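Local coordinates for protein nucleoporin nup120 (Schizosaccharomyces pombe, PDB 4GQ2) that serves as a structural constituent of the nuclear pore complex, whose nucleoporins can both build the pore and dock transport factors, at residues A[882-886]-A[901-906]; A[920-924]-A[938-942]; A[846-851]-A[861-865]. All coordinates share one frame; numbering follows the deposited sequence.

Contact 1: A[882-886]-A[901-906]; sequences EFQEI and LHLSKK
Glu882 CG stands beside its backbone N and opposite the carbonyl carbon (chi1 -72°), and the extended chain beyond it reaches Lys906. In Lys906, CG lies opposite the backbone N, and a bend at chi2 of 78° turns the chain across that of Glu882 at about a right angle. Lys906 NZ then donates to Glu882 OE1 at 3.2 Å, a salt bridge that uses the syn lone pair of this oxygen. The same ammonium also pairs with Glu909, so it is shared between two carboxylates.

Behind this bridge the ring of His902 fits against the start of segment 882-886. Phe883 CB lies over the ring face, 4.2 Å from the centroid of the His902 ring and close to its normal, as a CH-pi contact. The Phe883 ring turns from segment 901-906 and packs on Cys898 and Tyr899, earlier on the same partner helix. Glu882 CB meets the His902 ring obliquely.

One turn on, Ile886 carries the apolar half. Ile886 CD1 packs 4.0 Å from CB of His902 and also touches the aliphatic CD of Lys905. On the other branch, Ile886 CG2 meets CD1 of Leu901 at 4.1 Å. Lys905 is exposed, so this side of the patch probably faces solvent.

The axes of the two short segments approach to 9.9 Å. They cross at a wide angle, 131°, running broadly in opposite directions. Helix 881-889 followed by helix 895-909 makes a hairpin of the kind that builds alpha-helical solenoids, here in the HEAT-repeat region of Nup120.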
loop_
_atom_site.group_PDB
_atom_site.type_symbol
_atom_site.label_atom_id
_atom_site.label_comp_id
_atom_site.label_asym_id
_atom_site.label_seq_id
_atom_site.Cartn_x
_atom_site.Cartn_y
_atom_site.Cartn_z
ATOM N N GLU A 882 5.749 -23.962 -19.097
ATOM C CA GLU A 882 5.949 -23.936 -20.551
ATOM C C GLU A 882 7.348 -24.408 -20.954
ATOM O O GLU A 882 7.503 -25.150 -21.921
ATOM C CB GLU A 882 5.654 -22.552 -21.134
ATOM C CG GLU A 882 4.171 -22.200 -21.162
ATOM C CD GLU A 882 3.886 -20.806 -21.706
ATOM O OE1 GLU A 882 4.765 -19.919 -21.635
ATOM O OE2 GLU A 882 2.766 -20.591 -22.208
ATOM N N PHE A 883 8.357 -23.980 -20.202
ATOM C CA PHE A 883 9.712 -24.431 -20.439
ATOM C C PHE A 883 9.854 -25.917 -20.148
ATOM O O PHE A 883 10.488 -26.646 -20.913
ATOM C CB PHE A 883 10.722 -23.668 -19.585
ATOM C CG PHE A 883 12.094 -24.277 -19.612
ATOM C CD1 PHE A 883 12.827 -24.319 -20.800
ATOM C CD2 PHE A 883 12.644 -24.837 -18.466
ATOM C CE1 PHE A 883 14.081 -24.908 -20.834
ATOM C CE2 PHE A 883 13.900 -25.415 -18.495
ATOM C CZ PHE A 883 14.619 -25.452 -19.679
ATOM N N GLN A 884 9.278 -26.350 -19.029
ATOM C CA GLN A 884 9.411 -27.732 -18.573
ATOM C C GLN A 884 8.659 -28.738 -19.442
ATOM O O GLN A 884 9.045 -29.906 -19.506
ATOM C CB GLN A 884 8.985 -27.860 -17.117
ATOM C CG GLN A 884 10.028 -27.339 -16.151
ATOM C CD GLN A 884 9.510 -27.257 -14.734
ATOM O OE1 GLN A 884 8.300 -27.247 -14.507
ATOM N NE2 GLN A 884 10.425 -27.194 -13.769
ATOM N N GLU A 885 7.593 -28.285 -20.101
ATOM C CA GLU A 885 6.856 -29.122 -21.047
ATOM C C GLU A 885 7.737 -29.457 -22.248
ATOM O O GLU A 885 7.747 -30.596 -22.727
ATOM C CB GLU A 885 5.578 -28.425 -21.509
ATOM C CG GLU A 885 4.424 -28.526 -20.524
ATOM C CD GLU A 885 3.219 -27.690 -20.921
ATOM O OE1 GLU A 885 3.267 -27.002 -21.966
ATOM O OE2 GLU A 885 2.219 -27.718 -20.175
ATOM N N ILE A 886 8.470 -28.449 -22.714
ATOM C CA ILE A 886 9.435 -28.601 -23.794
ATOM C C ILE A 886 10.608 -29.481 -23.350
ATOM O O ILE A 886 11.040 -30.359 -24.097
ATOM C CB ILE A 886 9.908 -27.224 -24.317
ATOM C CG1 ILE A 886 8.766 -26.541 -25.091
ATOM C CG2 ILE A 886 11.151 -27.359 -25.195
ATOM C CD1 ILE A 886 8.977 -25.063 -25.368
ATOM N N LEU A 901 14.306 -22.207 -27.543
ATOM C CA LEU A 901 13.034 -22.554 -28.194
ATOM C C LEU A 901 11.857 -21.956 -27.424
ATOM O O LEU A 901 10.964 -21.338 -28.014
ATOM C CB LEU A 901 12.845 -24.073 -28.288
ATOM C CG LEU A 901 12.120 -24.701 -29.497
ATOM C CD1 LEU A 901 11.412 -25.993 -29.091
ATOM C CD2 LEU A 901 11.147 -23.774 -30.221
ATOM N N HIS A 902 11.851 -22.156 -26.108
ATOM C CA HIS A 902 10.810 -21.583 -25.269
ATOM C C HIS A 902 10.736 -20.086 -25.411
ATOM O O HIS A 902 9.658 -19.525 -25.580
ATOM C CB HIS A 902 11.026 -21.950 -23.817
ATOM C CG HIS A 902 10.109 -21.220 -22.878
ATOM N ND1 HIS A 902 10.560 -20.351 -21.959
ATOM C CD2 HIS A 902 8.724 -21.231 -22.764
ATOM C CE1 HIS A 902 9.521 -19.846 -21.279
ATOM N NE2 HIS A 902 8.397 -20.382 -21.774
ATOM N N LEU A 903 11.888 -19.432 -25.348
ATOM C CA LEU A 903 11.959 -17.989 -25.528
ATOM C C LEU A 903 11.406 -17.553 -26.871
ATOM O O LEU A 903 10.612 -16.614 -26.942
ATOM C CB LEU A 903 13.391 -17.493 -25.357
ATOM C CG LEU A 903 13.898 -17.591 -23.920
ATOM C CD1 LEU A 903 15.125 -16.712 -23.749
ATOM C CD2 LEU A 903 12.806 -17.193 -22.945
ATOM N N SER A 904 11.806 -18.254 -27.928
ATOM C CA SER A 904 11.305 -17.979 -29.270
ATOM C C SER A 904 9.779 -17.940 -29.313
ATOM O O SER A 904 9.195 -16.962 -29.785
ATOM C CB SER A 904 11.828 -19.018 -30.259
ATOM O OG SER A 904 11.394 -18.702 -31.565
ATOM N N LYS A 905 9.144 -18.992 -28.796
ATOM C CA LYS A 905 7.681 -19.098 -28.784
ATOM C C LYS A 905 7.058 -18.014 -27.904
ATOM O O LYS A 905 5.934 -17.574 -28.160
ATOM C CB LYS A 905 7.224 -20.486 -28.296
ATOM C CG LYS A 905 7.636 -21.659 -29.179
ATOM C CD LYS A 905 7.574 -22.984 -28.427
ATOM C CE LYS A 905 6.323 -23.790 -28.757
ATOM N NZ LYS A 905 6.490 -24.570 -30.017
ATOM N N LYS A 906 7.789 -17.593 -26.869
ATOM C CA LYS A 906 7.281 -16.600 -25.928
ATOM C C LYS A 906 7.336 -15.195 -26.519
ATOM O O LYS A 906 6.376 -14.439 -26.419
ATOM C CB LYS A 906 8.032 -16.656 -24.592
ATOM C CG LYS A 906 7.294 -15.993 -23.439
ATOM C CD LYS A 906 6.197 -16.903 -22.915
ATOM C CE LYS A 906 5.150 -16.136 -22.136
ATOM N NZ LYS A 906 3.862 -16.881 -22.152
#

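Contact 2: A[920-924]-A[938-942]; sequences SLLAD and ITHET
Ser920 OG and Thr942 OG1 are hydrogen-bonded at 3.0 Å, and either hydroxyl could be the donor. Ser920 OG also lies 3.6 Å from the backbone carbon C of Glu941. Ile938 supplies the apolar part. Ile938 CD1 packs against CB of Ala923 at 3.9 Å, and the same methyl touches the carbonyl oxygen of Ala923. Ile938 CG2 lies 3.8 Å from OD2 of Asp924. With CG1 of Ile938 beside its backbone N (chi1 -72°), the two branches spread over neighbouring positions of helix 913-925. An alanine in place of Ile938 is likely to leave Ala923 without its methyl partner and open a gap beside Asp924.

The next shell fixes the polar ends. Asp924 forms a salt bridge with Lys927 through OD1. Glu941 OE2 is probably hydrogen-bonded to Ser904 OG on helix 895-909, and the carbonyl of Ala923 accepts a bond from Ser897 of that same helix. Helix 895-909 therefore backs both partners.

The axes of the segments come within 9.1 Å and run at 157°, a near-antiparallel pair with small residues, Ser920 and Ala923, turned toward the partner. The chemistry is mixed. A hydroxyl pair joins the helices at one end of the contact, while Ile938 makes van der Waals contact at the other. The small Ser920 and Ala923 probably allow the close approach of the axes.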
loop_
_atom_site.group_PDB
_atom_site.type_symbol
_atom_site.label_atom_id
_atom_site.label_comp_id
_atom_site.label_asym_id
_atom_site.label_seq_id
_atom_site.Cartn_x
_atom_site.Cartn_y
_atom_site.Cartn_z
ATOM N N SER A 920 15.215 -18.430 -32.056
ATOM C CA SER A 920 14.994 -19.674 -32.788
ATOM C C SER A 920 16.291 -20.125 -33.461
ATOM O O SER A 920 16.642 -21.312 -33.412
ATOM C CB SER A 920 13.877 -19.508 -33.818
ATOM O OG SER A 920 13.457 -20.766 -34.306
ATOM N N LEU A 921 17.006 -19.163 -34.050
ATOM C CA LEU A 921 18.315 -19.404 -34.668
ATOM C C LEU A 921 19.328 -19.801 -33.610
ATOM O O LEU A 921 20.206 -20.634 -33.852
ATOM C CB LEU A 921 18.813 -18.163 -35.433
ATOM C CG LEU A 921 18.056 -17.723 -36.697
ATOM C CD1 LEU A 921 18.447 -16.309 -37.102
ATOM C CD2 LEU A 921 18.265 -18.687 -37.862
ATOM N N LEU A 922 19.198 -19.194 -32.434
ATOM C CA LEU A 922 20.050 -19.531 -31.310
ATOM C C LEU A 922 19.773 -20.948 -30.822
ATOM O O LEU A 922 20.713 -21.684 -30.524
ATOM C CB LEU A 922 19.919 -18.500 -30.180
ATOM C CG LEU A 922 20.982 -17.388 -30.199
ATOM C CD1 LEU A 922 20.572 -16.197 -29.341
ATOM C CD2 LEU A 922 22.343 -17.924 -29.764
ATOM N N ALA A 923 18.498 -21.335 -30.770
ATOM C CA ALA A 923 18.120 -22.705 -30.381
ATOM C C ALA A 923 18.767 -23.727 -31.306
ATOM O O ALA A 923 19.275 -24.754 -30.852
ATOM C CB ALA A 923 16.608 -22.875 -30.373
ATOM N N ASP A 924 18.753 -23.419 -32.603
ATOM C CA ASP A 924 19.391 -24.246 -33.624
ATOM C C ASP A 924 20.906 -24.332 -33.407
ATOM O O ASP A 924 21.471 -25.425 -33.392
ATOM C CB ASP A 924 19.080 -23.695 -35.017
ATOM C CG ASP A 924 19.040 -24.776 -36.077
ATOM O OD1 ASP A 924 19.964 -25.620 -36.105
ATOM O OD2 ASP A 924 18.079 -24.778 -36.882
ATOM N N ILE A 938 12.516 -27.094 -33.922
ATOM C CA ILE A 938 13.235 -25.825 -34.040
ATOM C C ILE A 938 13.104 -25.215 -35.438
ATOM O O ILE A 938 12.811 -24.027 -35.563
ATOM C CB ILE A 938 14.728 -25.969 -33.646
ATOM C CG1 ILE A 938 14.857 -26.154 -32.130
ATOM C CG2 ILE A 938 15.544 -24.760 -34.108
ATOM C CD1 ILE A 938 16.251 -26.507 -31.653
ATOM N N THR A 939 13.322 -26.022 -36.478
ATOM C CA THR A 939 13.233 -25.530 -37.858
ATOM C C THR A 939 11.796 -25.159 -38.190
ATOM O O THR A 939 11.552 -24.226 -38.965
ATOM C CB THR A 939 13.758 -26.536 -38.903
ATOM O OG1 THR A 939 12.883 -27.667 -38.964
ATOM C CG2 THR A 939 15.178 -26.995 -38.572
ATOM N N HIS A 940 10.851 -25.897 -37.603
ATOM C CA HIS A 940 9.433 -25.532 -37.649
ATOM C C HIS A 940 9.235 -24.143 -37.102
ATOM O O HIS A 940 8.645 -23.289 -37.770
ATOM C CB HIS A 940 8.596 -26.532 -36.862
ATOM C CG HIS A 940 8.269 -27.798 -37.625
ATOM N ND1 HIS A 940 7.260 -28.614 -37.270
ATOM C CD2 HIS A 940 8.848 -28.363 -38.761
ATOM C CE1 HIS A 940 7.205 -29.654 -38.120
ATOM N NE2 HIS A 940 8.175 -29.496 -39.033
ATOM N N GLU A 941 9.746 -23.896 -35.895
ATOM C CA GLU A 941 9.652 -22.569 -35.286
ATOM C C GLU A 941 10.378 -21.477 -36.073
ATOM O O GLU A 941 9.862 -20.364 -36.192
ATOM C CB GLU A 941 10.101 -22.578 -33.820
ATOM C CG GLU A 941 8.941 -22.658 -32.834
ATOM C CD GLU A 941 8.189 -21.343 -32.675
ATOM O OE1 GLU A 941 6.944 -21.352 -32.790
ATOM O OE2 GLU A 941 8.834 -20.301 -32.427
ATOM N N THR A 942 11.554 -21.788 -36.616
ATOM C CA THR A 942 12.260 -20.822 -37.461
ATOM C C THR A 942 11.367 -20.322 -38.603
ATOM O O THR A 942 11.245 -19.109 -38.811
ATOM C CB THR A 942 13.578 -21.384 -38.030
ATOM O OG1 THR A 942 14.421 -21.805 -36.955
ATOM C CG2 THR A 942 14.309 -20.317 -38.839
#

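Contact 3: A[846-851]-A[861-865]; sequences KALIYL and RCFKT
Helices 840-852 and 856-864 form a helical hairpin in the HEAT-repeat region, and Ala847 meets Phe863 between them. The methyl CB of Ala847 lies over one face of the Phe863 ring, toward its rim. Ala847 CB stands 3.5 Å from the centroid of the Phe863 ring, 21° off the normal, in a CH-pi contact. The packing is tight, with Ala847 CB 3.3 Å from CE1 of Phe863. A chi1 of -80° sets Phe863 CG beside its backbone N and lets the ring slide under the alanine. Leucines meet the ring at its edge: Leu851 CG is 4.3 Å from CE2 of Phe863, and Leu848 CD2 is near CZ.

The CA atoms of Ala847 and Cys862 are 5.2 Å apart, and Ala847 CB touches Cys862 CB at 3.7 Å. The small Ala847 side chain probably allows this close approach. Such pairing of consecutive helices is the building pattern of an alpha solenoid. On the other flank of Ala847, Cys862 SG points at the edge of the Tyr850 ring, in its plane, 3.7 Å from CE2 of Tyr850. This is a sulfur-aromatic contact. Leu903 and Leu907 of helix 895-909 pack on Phe863, and Met830 of helix 826-832 packs on Tyr850.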
loop_
_atom_site.group_PDB
_atom_site.type_symbol
_atom_site.label_atom_id
_atom_site.label_comp_id
_atom_site.label_asym_id
_atom_site.label_seq_id
_atom_site.Cartn_x
_atom_site.Cartn_y
_atom_site.Cartn_z
ATOM N N LYS A 846 11.945 -11.493 -13.978
ATOM C CA LYS A 846 12.157 -10.091 -14.373
ATOM C C LYS A 846 11.825 -9.921 -15.857
ATOM O O LYS A 846 11.138 -8.981 -16.244
ATOM C CB LYS A 846 13.599 -9.650 -14.121
ATOM C CG LYS A 846 13.988 -9.558 -12.655
ATOM C CD LYS A 846 15.368 -8.941 -12.465
ATOM C CE LYS A 846 15.393 -7.475 -12.867
ATOM N NZ LYS A 846 16.619 -6.784 -12.375
ATOM N N ALA A 847 12.291 -10.861 -16.674
ATOM C CA ALA A 847 12.053 -10.828 -18.109
ATOM C C ALA A 847 10.568 -10.922 -18.472
ATOM O O ALA A 847 10.071 -10.151 -19.297
ATOM C CB ALA A 847 12.852 -11.927 -18.793
ATOM N N LEU A 848 9.858 -11.860 -17.851
ATOM C CA LEU A 848 8.423 -11.987 -18.073
ATOM C C LEU A 848 7.650 -10.730 -17.675
ATOM O O LEU A 848 6.712 -10.340 -18.361
ATOM C CB LEU A 848 7.861 -13.176 -17.309
ATOM C CG LEU A 848 8.333 -14.590 -17.637
ATOM C CD1 LEU A 848 7.665 -15.506 -16.640
ATOM C CD2 LEU A 848 7.981 -14.993 -19.063
ATOM N N ILE A 849 8.036 -10.116 -16.555
ATOM C CA ILE A 849 7.377 -8.909 -16.066
ATOM C C ILE A 849 7.596 -7.771 -17.076
ATOM O O ILE A 849 6.640 -7.121 -17.504
ATOM C CB ILE A 849 7.892 -8.495 -14.664
ATOM C CG1 ILE A 849 7.484 -9.529 -13.610
ATOM C CG2 ILE A 849 7.368 -7.112 -14.277
ATOM C CD1 ILE A 849 8.385 -9.532 -12.384
ATOM N N TYR A 850 8.847 -7.552 -17.475
ATOM C CA TYR A 850 9.135 -6.541 -18.491
ATOM C C TYR A 850 8.366 -6.838 -19.765
ATOM O O TYR A 850 7.850 -5.919 -20.398
ATOM C CB TYR A 850 10.618 -6.475 -18.829
ATOM C CG TYR A 850 11.499 -5.833 -17.787
ATOM C CD1 TYR A 850 11.190 -4.582 -17.238
ATOM C CD2 TYR A 850 12.675 -6.454 -17.394
ATOM C CE1 TYR A 850 12.025 -3.992 -16.298
ATOM C CE2 TYR A 850 13.509 -5.881 -16.467
ATOM C CZ TYR A 850 13.185 -4.660 -15.918
ATOM O OH TYR A 850 14.043 -4.136 -14.987
ATOM N N LEU A 851 8.292 -8.118 -20.136
ATOM C CA LEU A 851 7.605 -8.506 -21.361
ATOM C C LEU A 851 6.160 -8.044 -21.282
ATOM O O LEU A 851 5.657 -7.398 -22.206
ATOM C CB LEU A 851 7.664 -10.016 -21.584
ATOM C CG LEU A 851 8.171 -10.545 -22.929
ATOM C CD1 LEU A 851 7.624 -11.941 -23.180
ATOM C CD2 LEU A 851 7.846 -9.621 -24.090
ATOM N N ARG A 861 17.064 -8.498 -22.781
ATOM C CA ARG A 861 18.343 -8.382 -22.080
ATOM C C ARG A 861 18.410 -9.344 -20.888
ATOM O O ARG A 861 19.433 -10.004 -20.669
ATOM C CB ARG A 861 18.574 -6.932 -21.638
ATOM C CG ARG A 861 19.783 -6.719 -20.738
ATOM C CD ARG A 861 21.078 -7.025 -21.472
ATOM N NE ARG A 861 22.249 -6.685 -20.666
ATOM C CZ ARG A 861 23.470 -7.173 -20.872
ATOM N NH1 ARG A 861 23.691 -8.034 -21.860
ATOM N NH2 ARG A 861 24.475 -6.798 -20.087
ATOM N N CYS A 862 17.313 -9.424 -20.134
ATOM C CA CYS A 862 17.206 -10.331 -18.981
ATOM C C CYS A 862 17.184 -11.796 -19.432
ATOM O O CYS A 862 17.843 -12.645 -18.831
ATOM C CB CYS A 862 15.957 -10.000 -18.147
ATOM S SG CYS A 862 16.059 -8.451 -17.211
ATOM N N PHE A 863 16.448 -12.078 -20.507
ATOM C CA PHE A 863 16.414 -13.412 -21.109
ATOM C C PHE A 863 17.804 -13.947 -21.480
ATOM O O PHE A 863 18.057 -15.141 -21.367
ATOM C CB PHE A 863 15.532 -13.419 -22.364
ATOM C CG PHE A 863 14.053 -13.500 -22.090
ATOM C CD1 PHE A 863 13.549 -14.326 -21.086
ATOM C CD2 PHE A 863 13.155 -12.773 -22.865
ATOM C CE1 PHE A 863 12.181 -14.402 -20.844
ATOM C CE2 PHE A 863 11.788 -12.845 -22.634
ATOM C CZ PHE A 863 11.298 -13.660 -21.619
ATOM N N LYS A 864 18.693 -13.066 -21.932
ATOM C CA LYS A 864 20.027 -13.473 -22.390
ATOM C C LYS A 864 21.097 -13.464 -21.300
ATOM O O LYS A 864 22.218 -13.909 -21.540
ATOM C CB LYS A 864 20.500 -12.583 -23.536
ATOM C CG LYS A 864 19.659 -12.648 -24.800
ATOM C CD LYS A 864 20.306 -11.823 -25.909
ATOM C CE LYS A 864 19.484 -11.870 -27.187
ATOM N NZ LYS A 864 20.138 -11.088 -28.276
ATOM N N THR A 865 20.769 -12.957 -20.117
ATOM C CA THR A 865 21.726 -12.970 -19.010
ATOM C C THR A 865 21.360 -14.047 -17.995
ATOM O O THR A 865 21.904 -14.086 -16.896
ATOM C CB THR A 865 21.840 -11.598 -18.314
ATOM O OG1 THR A 865 20.555 -11.209 -17.824
ATOM C CG2 THR A 865 22.346 -10.527 -19.289
#

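From the N terminus the chain reaches contact 3 first, where helices 840-852 and 856-864 pack together and close the short turn between them. Contact 1 follows and closes the loop between helices 881-889 and 895-909. Contact 2 comes last, joining helix 913-925 to the C-terminal helix 932-949. The three loops lie in series; none nests in or crosses another. Helix 895-909 links them: Lys906 packs on Leu851 of contact 3, while Leu901 packs on Glu941 of contact 2. Contacts 2 and 3 do not touch, with nearest atoms about 5 Å apart. Through helix 895-909 the three helix pairs are packed together near the C-terminal end of the chain.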